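Local atomic coordinates of paenibacillus xanthan lyase (Paenibacillus, PDB entry 6F2P), a protein that probably cleaves the terminal mannosyl–glucuronosyl linkage in the side chains of the bacterial polysaccharide xanthan by beta-elimination. Residues A193-I198 with W249-P254; G289-K294 with N423-A428; N720-I725 with F733-N738; D848-T853 with N883-G888; N927-R932 with A969-R974. All coordinates share one frame; numbering follows the deposited sequence.

Interaction 1: residues A193-I198 with W249-P254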
# COMPACT_ATOMS: atom_id res chain seq x y z
N ALA A 193 3.06 4.96 36.49
CA ALA A 193 4.12 4.52 35.59
C ALA A 193 3.55 3.46 34.66
O ALA A 193 3.91 3.39 33.49
CB ALA A 193 5.32 3.99 36.36
N GLY A 194 2.64 2.65 35.20
CA GLY A 194 1.98 1.64 34.39
C GLY A 194 1.16 2.28 33.30
O GLY A 194 1.29 1.94 32.12
N ARG A 195 0.30 3.23 33.69
CA ARG A 195 -0.53 3.97 32.76
C ARG A 195 0.31 4.62 31.67
O ARG A 195 -0.05 4.57 30.49
CB ARG A 195 -1.33 5.04 33.50
CG ARG A 195 -2.10 6.01 32.60
CD ARG A 195 -2.26 7.38 33.25
NE ARG A 195 -0.96 7.98 33.59
CZ ARG A 195 -0.77 8.83 34.59
NH1 ARG A 195 -1.79 9.20 35.36
NH2 ARG A 195 0.45 9.31 34.83
N ASP A 196 1.43 5.21 32.05
CA ASP A 196 2.24 5.97 31.09
C ASP A 196 2.96 5.07 30.10
O ASP A 196 3.33 5.51 29.01
CB ASP A 196 3.25 6.87 31.81
CG ASP A 196 2.58 7.99 32.61
OD1 ASP A 196 1.46 8.42 32.24
OD2 ASP A 196 3.17 8.44 33.61
N GLY A 197 3.16 3.81 30.47
CA GLY A 197 3.95 2.90 29.65
C GLY A 197 3.36 2.63 28.28
O GLY A 197 4.11 2.39 27.32
N ILE A 198 2.04 2.68 28.16
CA ILE A 198 1.41 2.37 26.88
C ILE A 198 1.35 3.52 25.86
O ILE A 198 1.06 3.29 24.68
CB ILE A 198 -0.00 1.80 27.05
CG1 ILE A 198 -0.95 2.86 27.60
CG2 ILE A 198 0.02 0.55 27.93
CD1 ILE A 198 -2.41 2.48 27.48
N TRP A 249 -5.78 7.39 37.71
CA TRP A 249 -4.72 6.99 36.79
C TRP A 249 -5.28 6.56 35.45
O TRP A 249 -4.63 5.85 34.68
CB TRP A 249 -3.86 5.88 37.42
CG TRP A 249 -3.45 6.25 38.82
CD1 TRP A 249 -2.44 7.11 39.18
CD2 TRP A 249 -4.06 5.81 40.03
NE1 TRP A 249 -2.39 7.22 40.55
CE2 TRP A 249 -3.38 6.44 41.10
CE3 TRP A 249 -5.13 4.95 40.33
CZ2 TRP A 249 -3.72 6.22 42.43
CZ3 TRP A 249 -5.47 4.74 41.65
CH2 TRP A 249 -4.76 5.37 42.69
N GLN A 250 -6.50 7.00 35.14
CA GLN A 250 -7.11 6.68 33.87
C GLN A 250 -6.27 7.22 32.72
O GLN A 250 -5.46 8.13 32.89
CB GLN A 250 -8.51 7.26 33.77
CG GLN A 250 -8.53 8.71 33.39
CD GLN A 250 -9.85 9.35 33.72
OE1 GLN A 250 -9.91 10.23 34.58
NE2 GLN A 250 -10.92 8.91 33.06
N VAL A 251 -6.48 6.64 31.54
CA VAL A 251 -5.67 7.00 30.40
C VAL A 251 -6.20 8.32 29.85
O VAL A 251 -7.39 8.45 29.54
CB VAL A 251 -5.71 5.90 29.32
CG1 VAL A 251 -4.80 6.26 28.15
CG2 VAL A 251 -5.28 4.58 29.92
N THR A 252 -5.31 9.31 29.74
CA THR A 252 -5.71 10.63 29.31
C THR A 252 -5.15 11.00 27.94
O THR A 252 -5.63 11.94 27.30
CB THR A 252 -5.29 11.72 30.32
OG1 THR A 252 -3.87 11.71 30.47
CG2 THR A 252 -5.95 11.50 31.65
N ASP A 253 -4.10 10.29 27.52
CA ASP A 253 -3.44 10.54 26.24
C ASP A 253 -4.48 10.64 25.12
O ASP A 253 -5.31 9.75 24.96
CB ASP A 253 -2.45 9.41 25.97
CG ASP A 253 -1.49 9.70 24.83
OD1 ASP A 253 -1.84 10.48 23.91
OD2 ASP A 253 -0.38 9.12 24.85
N PRO A 254 -4.49 11.75 24.37
CA PRO A 254 -5.53 11.91 23.34
C PRO A 254 -5.44 10.82 22.28
O PRO A 254 -6.45 10.47 21.64
CB PRO A 254 -5.19 13.27 22.72
CG PRO A 254 -4.43 13.98 23.77
CD PRO A 254 -3.63 12.94 24.48
O HOH W 1 -4.55 9.75 34.60
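Charge pairing is confined to one side of this contact. Arg195, on helix 188-197, grips its neighbour Asp196 side-on: NE donates to OD1 at 2.8 Å and NH2 reaches both carboxylate oxygens. Asp196 CG lies in the guanidinium plane, at its edge. Across to residues 249-254 the polar link is a single water, which accepts from Arg195 NH1 at 2.9 Å and donates to Gln250 O. The remaining contacts are van der Waals. Arg195 CG is anti to the backbone N (chi1 172°) and the chain bends at chi3, so its methylenes run along the loop backbone; CD lies 3.2 Å from Trp249 O and 3.3 Å from Gln250 O. NH1 comes to the edge of the Trp249 indole, 4.4 Å from CD1. Ile198 CD1 meets Val251 CG2 at 4.3 Å; Ile198 also touches Leu240, and Val251 touches Ile241, of helix 229-244. Trp249 covers Val191 and Ala192 of helix 188-197 and meets the ring of Phe6. Between these residues only a water bridges the loop 249-254 to the helix, with Asp253 bonded to Ser199 just beyond the helix end, while the arginine's charge is probably balanced largely by Asp196 in its own helix.

Interaction 2: residues G289-K294 with N423-A428; sequences GLQDDK and NDHFWA
A type I' turn from Asn423 to Phe426, closed by Phe426 N to Asn423 O, meets the start of helix 292-307, where Gln291 holds the N-cap position and its CA lies 5.5 Å from that of Asn423. The extended Gln291 chain points its amide into the turn: OE1 accepts from His425 N at 2.9 Å, in the carbonyl plane and on a lone pair. A water donates to the same OE1 at 2.7 Å and accepts from Trp427 N, so two donors grip this buried oxygen, while Gln291 NE2 is held by His288 O. Asn423, its CG in the crowded position between the backbone N and carbonyl carbon (chi1 46°), turns ND2 toward Asp292 OD1 for a straight 2.6 Å bond on the syn lone pair; Leu419 O takes another bond from ND2. Asp293 lays its carboxylate over the same amide, the planes only 8° apart, with OD1 3.6 Å from Asn423 CB. The His425 ring passes obliquely by Gln291 NE2 and is bonded through ND1 to Trp580. Polar side chains thus stitch the N-terminal alpha-helical domain to the super-sandwich domain, two of the domains that make up a polysaccharide lyase family 8 enzyme, with a bound calcium ion about 5 Å from the Asp293 side chain.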
# COMPACT_ATOMS: atom_id res chain seq x y z
N GLY A 289 -4.23 -24.59 17.99
CA GLY A 289 -5.18 -24.12 18.98
C GLY A 289 -5.60 -22.69 18.70
O GLY A 289 -6.38 -22.10 19.45
N LEU A 290 -5.08 -22.12 17.62
CA LEU A 290 -5.33 -20.73 17.33
C LEU A 290 -5.67 -20.52 15.86
O LEU A 290 -5.14 -19.63 15.20
CB LEU A 290 -4.10 -19.90 17.72
CG LEU A 290 -4.33 -18.44 18.05
CD1 LEU A 290 -5.48 -18.27 19.04
CD2 LEU A 290 -3.03 -17.88 18.61
N GLN A 291 -6.57 -21.35 15.36
CA GLN A 291 -7.08 -21.20 14.01
C GLN A 291 -8.00 -19.97 13.92
O GLN A 291 -8.40 -19.42 14.94
CB GLN A 291 -7.79 -22.49 13.57
CG GLN A 291 -6.82 -23.66 13.54
CD GLN A 291 -7.49 -24.99 13.21
OE1 GLN A 291 -7.86 -25.24 12.06
NE2 GLN A 291 -7.63 -25.84 14.21
N ASP A 292 -8.32 -19.56 12.69
CA ASP A 292 -8.96 -18.26 12.46
C ASP A 292 -10.18 -17.94 13.33
O ASP A 292 -10.33 -16.80 13.81
CB ASP A 292 -9.24 -18.03 10.96
CG ASP A 292 -10.28 -18.99 10.39
OD1 ASP A 292 -10.63 -19.98 11.07
OD2 ASP A 292 -10.75 -18.74 9.26
N ASP A 293 -11.05 -18.93 13.55
CA ASP A 293 -12.22 -18.71 14.40
C ASP A 293 -11.85 -18.54 15.87
O ASP A 293 -12.47 -17.74 16.58
CB ASP A 293 -13.27 -19.81 14.22
CG ASP A 293 -12.77 -21.18 14.65
OD1 ASP A 293 -11.54 -21.41 14.69
OD2 ASP A 293 -13.63 -22.04 14.95
N LYS A 294 -10.83 -19.26 16.33
CA LYS A 294 -10.35 -19.08 17.70
C LYS A 294 -9.59 -17.76 17.83
O LYS A 294 -9.66 -17.10 18.87
CB LYS A 294 -9.49 -20.27 18.18
CG LYS A 294 -10.27 -21.39 18.86
CD LYS A 294 -10.44 -21.15 20.36
CE LYS A 294 -11.04 -22.37 21.07
NZ LYS A 294 -10.87 -22.34 22.56
N ASN A 423 -10.52 -23.15 9.20
CA ASN A 423 -10.26 -23.84 10.45
C ASN A 423 -10.60 -25.33 10.28
O ASN A 423 -10.59 -25.83 9.15
CB ASN A 423 -10.97 -23.19 11.65
CG ASN A 423 -12.42 -22.86 11.36
OD1 ASN A 423 -13.31 -23.68 11.55
ND2 ASN A 423 -12.67 -21.62 10.91
N ASP A 424 -10.88 -26.04 11.37
CA ASP A 424 -11.21 -27.46 11.26
C ASP A 424 -10.05 -28.20 10.58
O ASP A 424 -10.26 -29.14 9.80
CB ASP A 424 -12.55 -27.61 10.52
CG ASP A 424 -12.98 -29.06 10.34
OD1 ASP A 424 -12.80 -29.87 11.28
OD2 ASP A 424 -13.50 -29.36 9.24
N HIS A 425 -8.84 -27.75 10.87
CA HIS A 425 -7.60 -28.36 10.38
C HIS A 425 -7.31 -28.15 8.90
O HIS A 425 -6.58 -28.95 8.30
CB HIS A 425 -7.53 -29.85 10.72
CG HIS A 425 -7.78 -30.13 12.16
ND1 HIS A 425 -6.99 -29.63 13.17
CD2 HIS A 425 -8.77 -30.83 12.78
CE1 HIS A 425 -7.46 -30.02 14.34
NE2 HIS A 425 -8.54 -30.75 14.13
N PHE A 426 -7.87 -27.09 8.32
CA PHE A 426 -7.50 -26.68 6.96
C PHE A 426 -5.97 -26.69 6.75
O PHE A 426 -5.46 -27.34 5.84
CB PHE A 426 -8.08 -25.30 6.62
CG PHE A 426 -7.47 -24.68 5.39
CD1 PHE A 426 -8.00 -24.95 4.14
CD2 PHE A 426 -6.36 -23.85 5.48
CE1 PHE A 426 -7.44 -24.42 3.01
CE2 PHE A 426 -5.79 -23.31 4.35
CZ PHE A 426 -6.34 -23.59 3.11
N TRP A 427 -5.25 -25.97 7.61
CA TRP A 427 -3.81 -25.76 7.42
C TRP A 427 -2.92 -26.99 7.59
O TRP A 427 -1.81 -27.02 7.07
CB TRP A 427 -3.31 -24.64 8.34
CG TRP A 427 -3.69 -23.27 7.88
CD1 TRP A 427 -4.59 -22.43 8.46
CD2 TRP A 427 -3.20 -22.59 6.72
NE1 TRP A 427 -4.68 -21.26 7.75
CE2 TRP A 427 -3.84 -21.33 6.68
CE3 TRP A 427 -2.27 -22.91 5.72
CZ2 TRP A 427 -3.59 -20.40 5.67
CZ3 TRP A 427 -2.03 -21.98 4.73
CH2 TRP A 427 -2.68 -20.74 4.71
N ALA A 428 -3.40 -27.99 8.32
CA ALA A 428 -2.58 -29.17 8.58
C ALA A 428 -2.80 -30.26 7.54
O ALA A 428 -2.12 -31.29 7.57
CB ALA A 428 -2.84 -29.71 9.99
O HOH W 2 -6.58 -24.52 9.82

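Interaction 3: residues N720-I725 with F733-N738; sequences NEITVI and FKVNVN
On the buried face of these two antiparallel strands, Ile722 lies beside Val735 with CD1 3.6 Å from CG2, and its CG2 branch meets Phe733 CD2 obliquely at 3.8 Å. Phe733 takes the crowded position between the backbone N and carbonyl carbon (chi1 65°), which brings its ring back along the sheet to Ile722, while Ile691 and Val693 of strand 688-694 cover it from beyond the pair. Tyr745 and Phe749 of strand 744-750 close over Val735 and Val724. The strands form a beta hairpin at the edge of one sheet of a beta-sandwich, 722-726 being outermost and 731-736 bonded on its far side to strand 703-708. Thr723 and Lys734 make the hydrogen-bonded pair, with Thr723 N to Lys734 O at 2.9 Å and Lys734 N to Thr723 O at 3.0 Å; Asn736 N adds a bond to Glu721 O. The other face is looser and partly open to solvent. There the extended Lys734 chain passes alongside Thr723, CE 3.7 Å from CB, and its NZ reaches a salt bridge with Asp812. Toward the open end of the hairpin Glu721 OE1 stops 3.6 Å from Asn736 CB, while Asn736 OD1 accepts from Asn738 N in an Asx turn.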
# COMPACT_ATOMS: atom_id res chain seq x y z
N ASN A 720 -6.33 16.85 -3.27
CA ASN A 720 -5.35 17.93 -3.30
C ASN A 720 -4.29 17.78 -4.38
O ASN A 720 -4.04 18.71 -5.15
CB ASN A 720 -4.65 18.05 -1.95
CG ASN A 720 -5.62 18.20 -0.81
OD1 ASN A 720 -5.41 17.64 0.28
ND2 ASN A 720 -6.69 18.97 -1.05
N GLU A 721 -3.66 16.61 -4.44
CA GLU A 721 -2.48 16.43 -5.26
C GLU A 721 -2.79 16.28 -6.76
O GLU A 721 -1.89 16.08 -7.57
CB GLU A 721 -1.64 15.27 -4.74
CG GLU A 721 -1.21 15.45 -3.28
CD GLU A 721 -0.54 16.80 -3.05
OE1 GLU A 721 0.31 17.20 -3.87
OE2 GLU A 721 -0.88 17.47 -2.05
N ILE A 722 -4.07 16.39 -7.11
CA ILE A 722 -4.49 16.39 -8.50
C ILE A 722 -4.39 17.79 -9.10
O ILE A 722 -4.83 18.77 -8.50
CB ILE A 722 -5.95 15.94 -8.66
CG1 ILE A 722 -6.17 14.56 -8.05
CG2 ILE A 722 -6.35 15.93 -10.14
CD1 ILE A 722 -5.53 13.46 -8.83
N THR A 723 -3.82 17.90 -10.29
CA THR A 723 -3.82 19.15 -11.03
C THR A 723 -4.48 18.92 -12.37
O THR A 723 -3.95 18.19 -13.20
CB THR A 723 -2.39 19.66 -11.28
OG1 THR A 723 -1.74 19.91 -10.03
CG2 THR A 723 -2.42 20.93 -12.10
N VAL A 724 -5.65 19.52 -12.57
CA VAL A 724 -6.36 19.36 -13.83
C VAL A 724 -5.64 20.09 -14.96
O VAL A 724 -5.23 21.24 -14.80
CB VAL A 724 -7.80 19.86 -13.73
CG1 VAL A 724 -8.51 19.70 -15.07
CG2 VAL A 724 -8.54 19.09 -12.67
N ILE A 725 -5.45 19.42 -16.09
CA ILE A 725 -4.71 20.00 -17.20
C ILE A 725 -5.63 20.37 -18.36
O ILE A 725 -5.41 21.38 -19.04
CB ILE A 725 -3.60 19.06 -17.67
CG1 ILE A 725 -2.61 18.83 -16.53
CG2 ILE A 725 -2.87 19.63 -18.89
CD1 ILE A 725 -1.41 18.03 -16.93
N PHE A 733 -5.00 15.26 -16.65
CA PHE A 733 -4.55 15.72 -15.34
C PHE A 733 -3.24 15.08 -14.92
O PHE A 733 -2.74 14.20 -15.62
CB PHE A 733 -5.62 15.51 -14.27
CG PHE A 733 -5.95 14.07 -13.99
CD1 PHE A 733 -6.83 13.37 -14.80
CD2 PHE A 733 -5.40 13.42 -12.88
CE1 PHE A 733 -7.14 12.04 -14.53
CE2 PHE A 733 -5.71 12.09 -12.61
CZ PHE A 733 -6.58 11.40 -13.43
N LYS A 734 -2.69 15.52 -13.80
CA LYS A 734 -1.50 14.90 -13.22
C LYS A 734 -1.68 14.76 -11.72
O LYS A 734 -2.46 15.49 -11.12
CB LYS A 734 -0.23 15.69 -13.54
CG LYS A 734 -0.19 17.08 -12.92
CD LYS A 734 1.01 17.89 -13.40
CE LYS A 734 0.97 19.29 -12.78
NZ LYS A 734 2.07 20.16 -13.25
N VAL A 735 -0.96 13.81 -11.13
CA VAL A 735 -0.99 13.57 -9.69
C VAL A 735 0.42 13.70 -9.14
O VAL A 735 1.35 13.13 -9.70
CB VAL A 735 -1.43 12.14 -9.38
CG1 VAL A 735 -1.69 11.97 -7.89
CG2 VAL A 735 -2.65 11.75 -10.20
N ASN A 736 0.58 14.45 -8.06
CA ASN A 736 1.86 14.49 -7.36
C ASN A 736 1.86 13.40 -6.29
O ASN A 736 1.21 13.53 -5.25
CB ASN A 736 2.09 15.85 -6.72
CG ASN A 736 3.51 16.01 -6.18
OD1 ASN A 736 4.17 15.03 -5.83
ND2 ASN A 736 3.96 17.26 -6.09
N VAL A 737 2.58 12.31 -6.54
CA VAL A 737 2.49 11.14 -5.68
C VAL A 737 3.65 11.01 -4.71
O VAL A 737 3.87 9.94 -4.17
CB VAL A 737 2.38 9.83 -6.50
CG1 VAL A 737 1.06 9.77 -7.24
CG2 VAL A 737 3.55 9.72 -7.48
N ASN A 738 4.41 12.08 -4.51
CA ASN A 738 5.54 12.02 -3.58
C ASN A 738 5.03 11.72 -2.18
O ASN A 738 4.03 12.30 -1.74
CB ASN A 738 6.34 13.31 -3.58
CG ASN A 738 7.55 13.25 -2.65
OD1 ASN A 738 8.30 12.27 -2.67
ND2 ASN A 738 7.72 14.27 -1.83

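Interaction 4: residues D848-T853 with N883-G888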
# COMPACT_ATOMS: atom_id res chain seq x y z
N ASP A 848 33.28 22.78 -13.56
CA ASP A 848 33.99 23.09 -12.33
C ASP A 848 33.29 24.28 -11.66
O ASP A 848 33.37 25.43 -12.14
CB ASP A 848 35.48 23.34 -12.60
CG ASP A 848 36.20 23.95 -11.42
OD1 ASP A 848 35.72 23.83 -10.27
OD2 ASP A 848 37.27 24.56 -11.64
N MET A 849 32.60 23.98 -10.56
CA MET A 849 31.76 24.94 -9.86
C MET A 849 32.53 25.78 -8.85
O MET A 849 31.93 26.51 -8.06
CB MET A 849 30.62 24.21 -9.14
CG MET A 849 29.84 23.25 -10.02
SD MET A 849 28.74 24.17 -11.09
CE MET A 849 27.62 22.91 -11.67
N PHE A 850 33.86 25.68 -8.85
CA PHE A 850 34.66 26.50 -7.95
C PHE A 850 35.11 27.83 -8.57
O PHE A 850 35.41 27.91 -9.76
CB PHE A 850 35.88 25.72 -7.45
CG PHE A 850 36.74 26.48 -6.47
CD1 PHE A 850 36.42 26.50 -5.12
CD2 PHE A 850 37.85 27.19 -6.90
CE1 PHE A 850 37.19 27.21 -4.21
CE2 PHE A 850 38.63 27.90 -6.00
CZ PHE A 850 38.30 27.91 -4.65
N TRP A 851 35.13 28.88 -7.74
CA TRP A 851 35.76 30.14 -8.13
C TRP A 851 36.13 31.03 -6.93
O TRP A 851 35.57 30.90 -5.83
CB TRP A 851 34.90 30.91 -9.14
CG TRP A 851 33.66 31.54 -8.59
CD1 TRP A 851 33.52 32.83 -8.14
CD2 TRP A 851 32.39 30.92 -8.44
NE1 TRP A 851 32.23 33.04 -7.72
CE2 TRP A 851 31.51 31.88 -7.90
CE3 TRP A 851 31.90 29.64 -8.71
CZ2 TRP A 851 30.18 31.61 -7.62
CZ3 TRP A 851 30.58 29.37 -8.44
CH2 TRP A 851 29.73 30.35 -7.90
N THR A 852 37.08 31.92 -7.16
CA THR A 852 37.66 32.77 -6.12
C THR A 852 37.30 34.24 -6.33
O THR A 852 37.41 35.05 -5.41
CB THR A 852 39.19 32.66 -6.12
OG1 THR A 852 39.66 32.71 -7.48
CG2 THR A 852 39.64 31.35 -5.50
N THR A 853 36.86 34.56 -7.54
CA THR A 853 36.52 35.93 -7.89
C THR A 853 35.37 36.49 -7.03
O THR A 853 34.80 35.78 -6.20
CB THR A 853 36.22 36.09 -9.40
OG1 THR A 853 35.16 35.20 -9.78
CG2 THR A 853 37.45 35.74 -10.22
N ASN A 883 38.41 21.26 -8.00
CA ASN A 883 39.48 22.22 -8.19
C ASN A 883 40.46 22.12 -7.02
O ASN A 883 40.05 21.96 -5.87
CB ASN A 883 38.90 23.63 -8.28
CG ASN A 883 39.91 24.64 -8.77
OD1 ASN A 883 40.75 25.12 -8.01
ND2 ASN A 883 39.82 24.99 -10.06
N VAL A 884 41.74 22.24 -7.33
CA VAL A 884 42.79 22.12 -6.32
C VAL A 884 42.63 23.13 -5.18
O VAL A 884 43.10 22.91 -4.07
CB VAL A 884 44.18 22.31 -6.94
CG1 VAL A 884 45.25 21.73 -6.02
CG2 VAL A 884 44.22 21.65 -8.31
N SER A 885 41.95 24.24 -5.46
CA SER A 885 41.77 25.28 -4.47
C SER A 885 40.47 25.11 -3.67
O SER A 885 40.13 25.94 -2.83
CB SER A 885 41.80 26.66 -5.14
OG SER A 885 42.79 26.71 -6.14
N SER A 886 39.76 24.02 -3.93
CA SER A 886 38.51 23.75 -3.22
C SER A 886 38.74 22.94 -1.93
O SER A 886 39.63 22.09 -1.87
CB SER A 886 37.53 23.01 -4.13
OG SER A 886 36.31 22.77 -3.46
N SER A 887 37.94 23.24 -0.90
CA SER A 887 37.97 22.51 0.37
C SER A 887 37.70 21.03 0.16
O SER A 887 38.27 20.17 0.84
CB SER A 887 36.89 23.05 1.33
OG SER A 887 37.09 24.41 1.67
N GLY A 888 36.80 20.74 -0.78
CA GLY A 888 36.37 19.39 -1.04
C GLY A 888 35.48 19.30 -2.27
O GLY A 888 35.70 19.98 -3.26
O HOH W 3 35.88 22.13 -8.05
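Asn883 ND2 donates to Asp848 OD2 at 3.0 Å, using the syn lone pair of a carboxylate tilted 23° from the amide, and this is the one direct hydrogen bond between the two loops. A water adds a second bridge, donating to Asp848 OD1 and accepting from Asn883 N. Beside them the Phe850 ring, its CG anti to the backbone N (chi1 -178°), reaches across to the turn: the peptide joining Ser885 to Ser886 lies over one face, CE2 is 3.5 Å from Ser885 CB, and CD2 is 3.7 Å from Asn883 OD1. Asp848 OD1 accepts from Phe850 N and Asn883 OD1 from Ser885 N, two Asx turns; Ser886 N bonds to Asn883 O to close a type I turn. An alanine in place of Asn883 would remove the donor to Asp848 and the acceptor for Ser885 N, and would probably loosen the turn against Phe850. Further out, Ser886 OG is bonded to Ser831 N. The loops follow strands 841-848 and 871-882 of a five-stranded antiparallel sheet and lead to strands 857-867 and 891-900. Asn883 thus spends OD1 on its own turn and ND2 across the contact; Asp848 gives OD2 to that ND2, and OD1 to Phe850 N and the water.

Interaction 5: residues N927-R932 with A969-R974; sequences NTQTDR and AAHTNR
Gln929 bends at chi2 (-103°), which swings its amide toward residues 970-971, while Asp931, with chi1 -103°, sends its carboxylate to the backbone of Ala970. Asp931 OD2 accepts from Ala970 N at 2.7 Å; the bond is bent, and the donor stands above the carboxylate plane. Asp931 CB also packs on Ala969, 3.7 Å from its CB. Gln929 OE1 sits over one face of the His971 ring, offset toward the rim and 3.2 Å from CD2, with the amide and ring planes 59° apart; Thr972 OG1 covers the opposite face. Gln929 and Arg974 reach toward each other, the nearest pair being Gln929 CG and Arg974 NH2 at 4.2 Å. Weak bonds brace the second loop from within: Arg974 NE to Ala969 O, Arg974 NH1 to Asn973 OD1, and Asn973 ND2 to His971 ND1. Asp931 OD2 stays 6.0 Å from Arg974 NH2, near enough for the opposite charge probably to favour the ionised carboxylate. An alanine at Asp931 would lose the acceptor for Ala970 N and is likely to let the two loops drift apart. Tyr937 of strand 937-939 lies against Gln929, Ala969 and Arg974. Such loop-to-loop contacts at the strand ends belong to the beta-sandwich of the Golvesin C-terminal domain, where the chain runs from this first loop directly to the calcium ligands Tyr933 and Asp936.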
# COMPACT_ATOMS: atom_id res chain seq x y z
N ASN A 927 14.60 26.38 -61.06
CA ASN A 927 15.71 25.77 -60.33
C ASN A 927 17.04 26.30 -60.80
O ASN A 927 18.07 25.66 -60.59
CB ASN A 927 15.72 24.26 -60.57
CG ASN A 927 14.51 23.57 -60.01
OD1 ASN A 927 13.40 23.68 -60.56
ND2 ASN A 927 14.69 22.82 -58.92
N THR A 928 17.04 27.45 -61.44
CA THR A 928 18.16 27.81 -62.30
C THR A 928 19.34 28.56 -61.66
O THR A 928 20.39 28.70 -62.28
CB THR A 928 17.67 28.52 -63.60
OG1 THR A 928 16.93 29.70 -63.28
CG2 THR A 928 16.79 27.58 -64.42
N GLN A 929 19.19 29.00 -60.41
CA GLN A 929 20.25 29.79 -59.77
C GLN A 929 21.01 29.08 -58.64
O GLN A 929 22.21 29.32 -58.45
CB GLN A 929 19.69 31.14 -59.28
CG GLN A 929 19.77 32.29 -60.30
CD GLN A 929 20.91 33.26 -60.01
OE1 GLN A 929 21.46 33.89 -60.91
NE2 GLN A 929 21.28 33.37 -58.74
N THR A 930 20.31 28.20 -57.91
CA THR A 930 20.79 27.62 -56.64
C THR A 930 21.17 28.68 -55.61
O THR A 930 22.11 28.50 -54.82
CB THR A 930 21.97 26.61 -56.79
OG1 THR A 930 23.17 27.31 -57.11
CG2 THR A 930 21.67 25.57 -57.85
N ASP A 931 20.42 29.78 -55.62
CA ASP A 931 20.55 30.84 -54.62
C ASP A 931 19.63 30.49 -53.46
O ASP A 931 19.22 31.34 -52.68
CB ASP A 931 20.22 32.20 -55.19
CG ASP A 931 21.46 33.03 -55.46
OD1 ASP A 931 22.54 32.70 -54.91
OD2 ASP A 931 21.36 34.02 -56.21
N ARG A 932 19.28 29.21 -53.40
CA ARG A 932 18.93 28.50 -52.17
C ARG A 932 17.48 28.55 -51.70
O ARG A 932 16.55 28.88 -52.44
CB ARG A 932 19.89 28.87 -51.03
CG ARG A 932 21.38 28.76 -51.37
CD ARG A 932 22.04 27.56 -50.72
NE ARG A 932 21.80 27.51 -49.29
CZ ARG A 932 21.15 26.53 -48.68
NH1 ARG A 932 20.68 25.51 -49.39
NH2 ARG A 932 20.98 26.56 -47.37
N ALA A 969 16.87 34.67 -54.61
CA ALA A 969 17.77 34.37 -55.72
C ALA A 969 18.28 35.63 -56.43
O ALA A 969 17.54 36.28 -57.18
CB ALA A 969 17.10 33.43 -56.71
N ALA A 970 19.55 35.97 -56.21
CA ALA A 970 20.11 37.22 -56.72
C ALA A 970 20.68 37.08 -58.12
O ALA A 970 21.16 36.01 -58.50
CB ALA A 970 21.17 37.77 -55.77
N HIS A 971 20.64 38.16 -58.91
CA HIS A 971 21.26 38.15 -60.23
C HIS A 971 21.66 39.54 -60.72
O HIS A 971 22.51 40.19 -60.13
CB HIS A 971 20.36 37.46 -61.26
CG HIS A 971 21.12 36.82 -62.39
ND1 HIS A 971 20.52 36.41 -63.56
CD2 HIS A 971 22.43 36.52 -62.52
CE1 HIS A 971 21.43 35.89 -64.36
NE2 HIS A 971 22.60 35.94 -63.75
N THR A 972 21.06 39.97 -61.83
CA THR A 972 21.29 41.31 -62.36
C THR A 972 19.99 41.84 -62.96
O THR A 972 19.76 43.04 -63.03
CB THR A 972 22.39 41.34 -63.45
OG1 THR A 972 22.32 40.14 -64.24
CG2 THR A 972 23.77 41.44 -62.81
N ASN A 973 19.13 40.91 -63.38
CA ASN A 973 17.83 41.28 -63.92
C ASN A 973 16.81 41.44 -62.80
O ASN A 973 15.61 41.54 -63.07
CB ASN A 973 17.36 40.20 -64.89
CG ASN A 973 17.38 38.82 -64.28
OD1 ASN A 973 16.45 38.43 -63.57
ND2 ASN A 973 18.45 38.08 -64.53
N ARG A 974 17.28 41.47 -61.56
CA ARG A 974 16.40 41.64 -60.41
C ARG A 974 16.06 43.10 -60.14
O ARG A 974 16.85 44.00 -60.45
CB ARG A 974 17.02 41.03 -59.16
CG ARG A 974 16.55 39.63 -58.83
CD ARG A 974 17.07 38.63 -59.84
NE ARG A 974 16.78 37.26 -59.43
CZ ARG A 974 16.92 36.21 -60.23
NH1 ARG A 974 17.35 36.36 -61.47
NH2 ARG A 974 16.63 34.99 -59.78

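Overall arrangement
The five contacts follow one another in series along an elongated chain, each closing before the next opens. Interaction 1 joins elements within the alpha-helical domain, and interaction 2, centred about 36 Å away, ties that domain to the super-sandwich domain across 128 intervening residues. Interaction 3 is a local hairpin in a later beta-sandwich. Interactions 4 and 5 each join loops between strands of separate sandwiches nearer the C-terminus, their centres about 56 Å apart. Interactions 1 and 5 lie on opposite sides of the chain's centre, about 96 Å between centres. No two contacts touch. Interactions 1, 3, 4 and 5 lie each within a single domain or sandwich, whereas interaction 2 joins two of the lyase domains.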